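Local coordinates for protein 2-Keto-3-deoxy-(6-phospho-)gluconate aldolase (Thermoproteus tenax, PDB 2R91) that is an aldolase of the dihydrodipicolinate synthetase family, with a TIM-barrel fold and a four-chain assembly, at residues 198-203 with 244-249; 256-259 with 263-266. One frame throughout, in Å; residues are numbered along the deposited sequence.

In the fold
Both contacts lie after the eighth strand of the TIM barrel, 192-193, in the mainly helical part of the chain that follows it, and helix 239-251 serves them both. In interaction 1 the chain entering helix 202-213 packs on the second half of helix 239-251; in interaction 2 the loop leaving that helix folds back on itself before helix 267-276. They follow one another along the chain, their centres about 15 Å apart, and they touch: Tyr244 CE1 lies 3.3 Å from Glu257 C. Interaction 1 is buried within the subunit, whereas interaction 2 reaches a neighbouring subunit, so one helix links interior packing to a loop at a subunit interface.

Interaction 1 of 2, residues 198-203 with 244-249; sequences ANYLPE and YELVEI
The ring of Tyr200 and the side chain of Leu246 run side by side in the same direction, the leucine laid over one face of the ring. Leu246 CD1 makes a CH-pi contact there, 3.7 Å from the ring centroid and 16° off the normal. Near the root of the ring, Leu246 CB covers it as well, 3.6 Å from Tyr200 CG, so the leucine follows the ring along its length. Tyr200 CG sits between its own backbone N and carbonyl carbon (chi1 49°), and this rotamer lays the ring beside Leu246. Tyr200 CB itself lies against the helix backbone, 3.5 Å from Val247 N.

The two backbones come close here: Tyr200 CA and Val247 CA are 4.2 Å apart. Val247 fills the next place along with one branch, CG2, which touches Asn199 O at 3.7 Å and Asn199 CB at 3.9 Å.

The polar ends look to other parts of the chain. Tyr200 OH is hydrogen-bonded to the hydroxyl of Tyr239, at the start of the same helix 239-251, and the Asn199 amide is held by Ser196 O, Pro6 O, His24 and Ile8 N. Tyr200 O takes a hydrogen bond from Gln251, just before Leu201 provides the N-cap residue of helix 202-213.

What joins the segments directly is therefore dispersion and CH-pi contact between buried groups. Asn199 O is buried against the valine methyl with no hydrogen-bond partner in the model, a probable small cost set against the close fit of Tyr200, Leu246 and Val247.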
loop_
_atom_site.group_PDB
_atom_site.type_symbol
_atom_site.label_atom_id
_atom_site.label_comp_id
_atom_site.label_asym_id
_atom_site.label_seq_id
_atom_site.Cartn_x
_atom_site.Cartn_y
_atom_site.Cartn_z
ATOM N N ALA A 198 -8.908 25.783 -7.939
ATOM C CA ALA A 198 -8.694 27.166 -8.401
ATOM C C ALA A 198 -9.144 27.353 -9.851
ATOM O O ALA A 198 -9.357 28.479 -10.287
ATOM C CB ALA A 198 -7.245 27.615 -8.207
ATOM N N ASN A 199 -9.288 26.262 -10.596
ATOM C CA ASN A 199 -9.867 26.367 -11.930
ATOM C C ASN A 199 -11.332 26.768 -11.926
ATOM O O ASN A 199 -11.751 27.578 -12.739
ATOM C CB ASN A 199 -9.737 25.057 -12.711
ATOM C CG ASN A 199 -8.330 24.823 -13.181
ATOM O OD1 ASN A 199 -7.889 25.450 -14.149
ATOM N ND2 ASN A 199 -7.597 23.972 -12.467
ATOM N N TYR A 200 -12.126 26.132 -11.057
ATOM C CA TYR A 200 -13.585 26.298 -11.134
ATOM C C TYR A 200 -14.180 27.153 -10.031
ATOM O O TYR A 200 -15.243 27.721 -10.230
ATOM C CB TYR A 200 -14.305 24.944 -11.227
ATOM C CG TYR A 200 -13.883 23.879 -10.211
ATOM C CD1 TYR A 200 -14.508 23.780 -8.967
ATOM C CD2 TYR A 200 -12.921 22.916 -10.541
ATOM C CE1 TYR A 200 -14.137 22.767 -8.050
ATOM C CE2 TYR A 200 -12.549 21.915 -9.649
ATOM C CZ TYR A 200 -13.178 21.839 -8.406
ATOM O OH TYR A 200 -12.807 20.848 -7.519
ATOM N N LEU A 201 -13.510 27.243 -8.882
ATOM C CA LEU A 201 -13.997 28.059 -7.761
ATOM C C LEU A 201 -12.902 28.854 -7.076
ATOM O O LEU A 201 -12.724 28.774 -5.850
ATOM C CB LEU A 201 -14.770 27.187 -6.716
ATOM C CG LEU A 201 -16.181 26.845 -7.166
ATOM C CD1 LEU A 201 -16.774 25.663 -6.350
ATOM C CD2 LEU A 201 -17.071 28.106 -7.083
ATOM N N PRO A 202 -12.163 29.675 -7.860
ATOM C CA PRO A 202 -11.109 30.487 -7.257
ATOM C C PRO A 202 -11.680 31.396 -6.166
ATOM O O PRO A 202 -10.999 31.666 -5.189
ATOM C CB PRO A 202 -10.596 31.348 -8.458
ATOM C CG PRO A 202 -11.723 31.329 -9.474
ATOM C CD PRO A 202 -12.275 29.898 -9.317
ATOM N N GLU A 203 -12.907 31.883 -6.353
ATOM C CA GLU A 203 -13.494 32.803 -5.370
ATOM C C GLU A 203 -13.758 32.091 -4.044
ATOM O O GLU A 203 -13.734 32.711 -3.008
ATOM C CB GLU A 203 -14.761 33.481 -5.895
ATOM C CG GLU A 203 -15.924 32.557 -6.313
ATOM C CD GLU A 203 -15.837 32.064 -7.782
ATOM O OE1 GLU A 203 -14.865 31.421 -8.147
ATOM O OE2 GLU A 203 -16.756 32.330 -8.581
ATOM N N TYR A 244 -13.158 20.233 -16.041
ATOM C CA TYR A 244 -13.553 21.091 -17.168
ATOM C C TYR A 244 -15.031 21.444 -17.096
ATOM O O TYR A 244 -15.421 22.609 -17.309
ATOM C CB TYR A 244 -13.345 20.342 -18.488
ATOM C CG TYR A 244 -11.915 20.108 -18.886
ATOM C CD1 TYR A 244 -11.295 20.929 -19.866
ATOM C CD2 TYR A 244 -11.174 19.044 -18.327
ATOM C CE1 TYR A 244 -9.956 20.693 -20.247
ATOM C CE2 TYR A 244 -9.842 18.810 -18.694
ATOM C CZ TYR A 244 -9.251 19.638 -19.687
ATOM O OH TYR A 244 -7.930 19.390 -20.069
ATOM N N GLU A 245 -15.864 20.442 -16.789
ATOM C CA GLU A 245 -17.301 20.708 -16.658
ATOM C C GLU A 245 -17.602 21.582 -15.437
ATOM O O GLU A 245 -18.488 22.453 -15.497
ATOM C CB GLU A 245 -18.122 19.396 -16.667
ATOM C CG GLU A 245 -19.649 19.574 -16.545
ATOM C CD GLU A 245 -20.252 20.298 -17.755
ATOM O OE1 GLU A 245 -19.591 20.364 -18.801
ATOM O OE2 GLU A 245 -21.378 20.814 -17.643
ATOM N N LEU A 246 -16.866 21.370 -14.335
ATOM C CA LEU A 246 -16.993 22.236 -13.160
ATOM C C LEU A 246 -16.679 23.711 -13.490
ATOM O O LEU A 246 -17.351 24.630 -13.003
ATOM C CB LEU A 246 -16.128 21.738 -11.995
ATOM C CG LEU A 246 -16.536 20.373 -11.404
ATOM C CD1 LEU A 246 -15.541 19.941 -10.345
ATOM C CD2 LEU A 246 -17.982 20.428 -10.808
ATOM N N VAL A 247 -15.643 23.950 -14.296
ATOM C CA VAL A 247 -15.405 25.321 -14.783
ATOM C C VAL A 247 -16.633 25.870 -15.520
ATOM O O VAL A 247 -17.070 26.996 -15.255
ATOM C CB VAL A 247 -14.162 25.406 -15.718
ATOM C CG1 VAL A 247 -13.964 26.868 -16.280
ATOM C CG2 VAL A 247 -12.918 24.934 -14.974
ATOM N N GLU A 248 -17.194 25.101 -16.449
ATOM C CA GLU A 248 -18.385 25.591 -17.170
ATOM C C GLU A 248 -19.527 25.880 -16.186
ATOM O O GLU A 248 -20.154 26.948 -16.221
ATOM C CB GLU A 248 -18.837 24.581 -18.240
ATOM C CG GLU A 248 -17.696 24.241 -19.188
ATOM C CD GLU A 248 -18.115 23.898 -20.606
ATOM O OE1 GLU A 248 -19.352 23.849 -20.903
ATOM O OE2 GLU A 248 -17.183 23.689 -21.427
ATOM N N ILE A 249 -19.788 24.918 -15.301
ATOM C CA ILE A 249 -20.854 25.076 -14.293
ATOM C C ILE A 249 -20.720 26.332 -13.433
ATOM O O ILE A 249 -21.656 27.127 -13.326
ATOM C CB ILE A 249 -20.933 23.847 -13.366
ATOM C CG1 ILE A 249 -21.448 22.634 -14.151
ATOM C CG2 ILE A 249 -21.858 24.146 -12.138
ATOM C CD1 ILE A 249 -21.263 21.274 -13.405
#

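Interaction 2 of 2, residues 256-259 with 263-266; sequences GEPR and YPLD
Arg259, whose backbone faces that of Tyr263 across the contact, has its guanidinium gripped twice: NH1 forms a salt bridge with Glu52 OE2, and NH2 a hydrogen bond to Ala47 O. CB of Arg259 points away from the 263-266 segment. Nearer the bend the CA atoms of Arg259 and Tyr263 come to 5.2 Å, yet Arg259 O and Tyr263 N are 4.3 Å apart, too long for a hydrogen bond.

The side-chain contact centres on Pro264. Glu257 OE2 lies 3.6 Å from both CB and CG of Pro264, in a van der Waals contact, and Glu257 CD is equally near Pro264 CG. Glu257 CG stands beside its own backbone N, anti to the carbonyl carbon (chi1 -67°), and from there the chain extends (chi2 -172°), which lays CG and the carboxylate along the proline. Glu257 CB also borders Pro264 CG.

Pro258 meets the same proline from the next position. The two rings cross at a slant, with Pro258 CD 4.0 Å from Pro264 CG, and Pro258 CG lies 3.8 Å from Pro264 N. Pro258 O adds a third approach, 3.7 Å from Pro264 CG. CB of Pro264 points toward 256-259, and its ring packs against Glu257, Pro258 and the carbonyl of Pro258. The loop is thus closed with proline packing rather than backbone hydrogen bonds between the segments.

This loop spans the gap between helix 239-251, where Pro258 leans on Ala241 and Tyr244, and helix 267-276, N-capped by Asp266. Gln109 of the second subunit hydrogen-bonds to Tyr263 O and its Arg108 to Pro264 O, while Lys112 of that subunit makes a cation-pi contact with Tyr263; all three belong to helix 107-120 of that neighbour.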
loop_
_atom_site.group_PDB
_atom_site.type_symbol
_atom_site.label_atom_id
_atom_site.label_comp_id
_atom_site.label_asym_id
_atom_site.label_seq_id
_atom_site.Cartn_x
_atom_site.Cartn_y
_atom_site.Cartn_z
ATOM N N GLY A 256 -13.370 24.009 -22.905
ATOM C CA GLY A 256 -12.702 23.001 -23.738
ATOM C C GLY A 256 -12.790 21.617 -23.105
ATOM O O GLY A 256 -13.679 21.359 -22.281
ATOM N N GLU A 257 -11.829 20.754 -23.449
ATOM C CA GLU A 257 -11.904 19.307 -23.207
ATOM C C GLU A 257 -10.521 18.785 -22.933
ATOM O O GLU A 257 -9.530 19.387 -23.387
ATOM C CB GLU A 257 -12.346 18.585 -24.485
ATOM C CG GLU A 257 -13.724 18.846 -24.924
ATOM C CD GLU A 257 -14.097 17.938 -26.065
ATOM O OE1 GLU A 257 -13.265 17.741 -26.988
ATOM O OE2 GLU A 257 -15.226 17.394 -26.011
ATOM N N PRO A 258 -10.431 17.652 -22.212
ATOM C CA PRO A 258 -9.164 16.914 -22.114
ATOM C C PRO A 258 -9.015 16.022 -23.368
ATOM O O PRO A 258 -9.736 16.216 -24.345
ATOM C CB PRO A 258 -9.342 16.075 -20.838
ATOM C CG PRO A 258 -10.848 15.801 -20.806
ATOM C CD PRO A 258 -11.514 17.024 -21.403
ATOM N N ARG A 259 -8.048 15.121 -23.373
ATOM C CA ARG A 259 -7.818 14.238 -24.525
ATOM C C ARG A 259 -7.599 12.800 -24.048
ATOM O O ARG A 259 -6.897 12.562 -23.054
ATOM C CB ARG A 259 -6.605 14.740 -25.342
ATOM C CG ARG A 259 -6.147 13.848 -26.511
ATOM C CD ARG A 259 -4.939 14.458 -27.285
ATOM N NE ARG A 259 -3.734 14.583 -26.451
ATOM C CZ ARG A 259 -2.698 15.359 -26.770
ATOM N NH1 ARG A 259 -2.714 16.055 -27.930
ATOM N NH2 ARG A 259 -1.645 15.429 -25.949
ATOM N N TYR A 263 -10.524 10.884 -21.587
ATOM C CA TYR A 263 -11.603 11.282 -22.493
ATOM C C TYR A 263 -12.532 12.291 -21.841
ATOM O O TYR A 263 -12.799 12.192 -20.644
ATOM C CB TYR A 263 -12.420 10.070 -22.957
ATOM C CG TYR A 263 -11.558 9.059 -23.662
ATOM C CD1 TYR A 263 -11.240 9.216 -25.033
ATOM C CD2 TYR A 263 -11.034 7.971 -22.979
ATOM C CE1 TYR A 263 -10.427 8.310 -25.690
ATOM C CE2 TYR A 263 -10.218 7.046 -23.647
ATOM C CZ TYR A 263 -9.932 7.242 -25.005
ATOM O OH TYR A 263 -9.124 6.357 -25.648
ATOM N N PRO A 264 -13.011 13.283 -22.626
ATOM C CA PRO A 264 -14.024 14.220 -22.182
ATOM C C PRO A 264 -15.231 13.480 -21.594
ATOM O O PRO A 264 -15.523 12.332 -21.998
ATOM C CB PRO A 264 -14.425 14.927 -23.487
ATOM C CG PRO A 264 -13.187 14.890 -24.311
ATOM C CD PRO A 264 -12.600 13.543 -24.026
ATOM N N LEU A 265 -15.899 14.119 -20.638
ATOM C CA LEU A 265 -17.166 13.606 -20.102
ATOM C C LEU A 265 -18.174 13.573 -21.222
ATOM O O LEU A 265 -18.195 14.469 -22.088
ATOM C CB LEU A 265 -17.736 14.531 -19.022
ATOM C CG LEU A 265 -16.984 14.681 -17.693
ATOM C CD1 LEU A 265 -17.854 15.453 -16.686
ATOM C CD2 LEU A 265 -16.552 13.304 -17.130
ATOM N N ASP A 266 -19.024 12.557 -21.192
ATOM C CA ASP A 266 -20.086 12.451 -22.166
ATOM C C ASP A 266 -21.303 13.268 -21.706
ATOM O O ASP A 266 -21.308 13.824 -20.614
ATOM C CB ASP A 266 -20.383 10.978 -22.561
ATOM C CG ASP A 266 -20.994 10.132 -21.442
ATOM O OD1 ASP A 266 -21.701 10.667 -20.569
ATOM O OD2 ASP A 266 -20.775 8.896 -21.454
#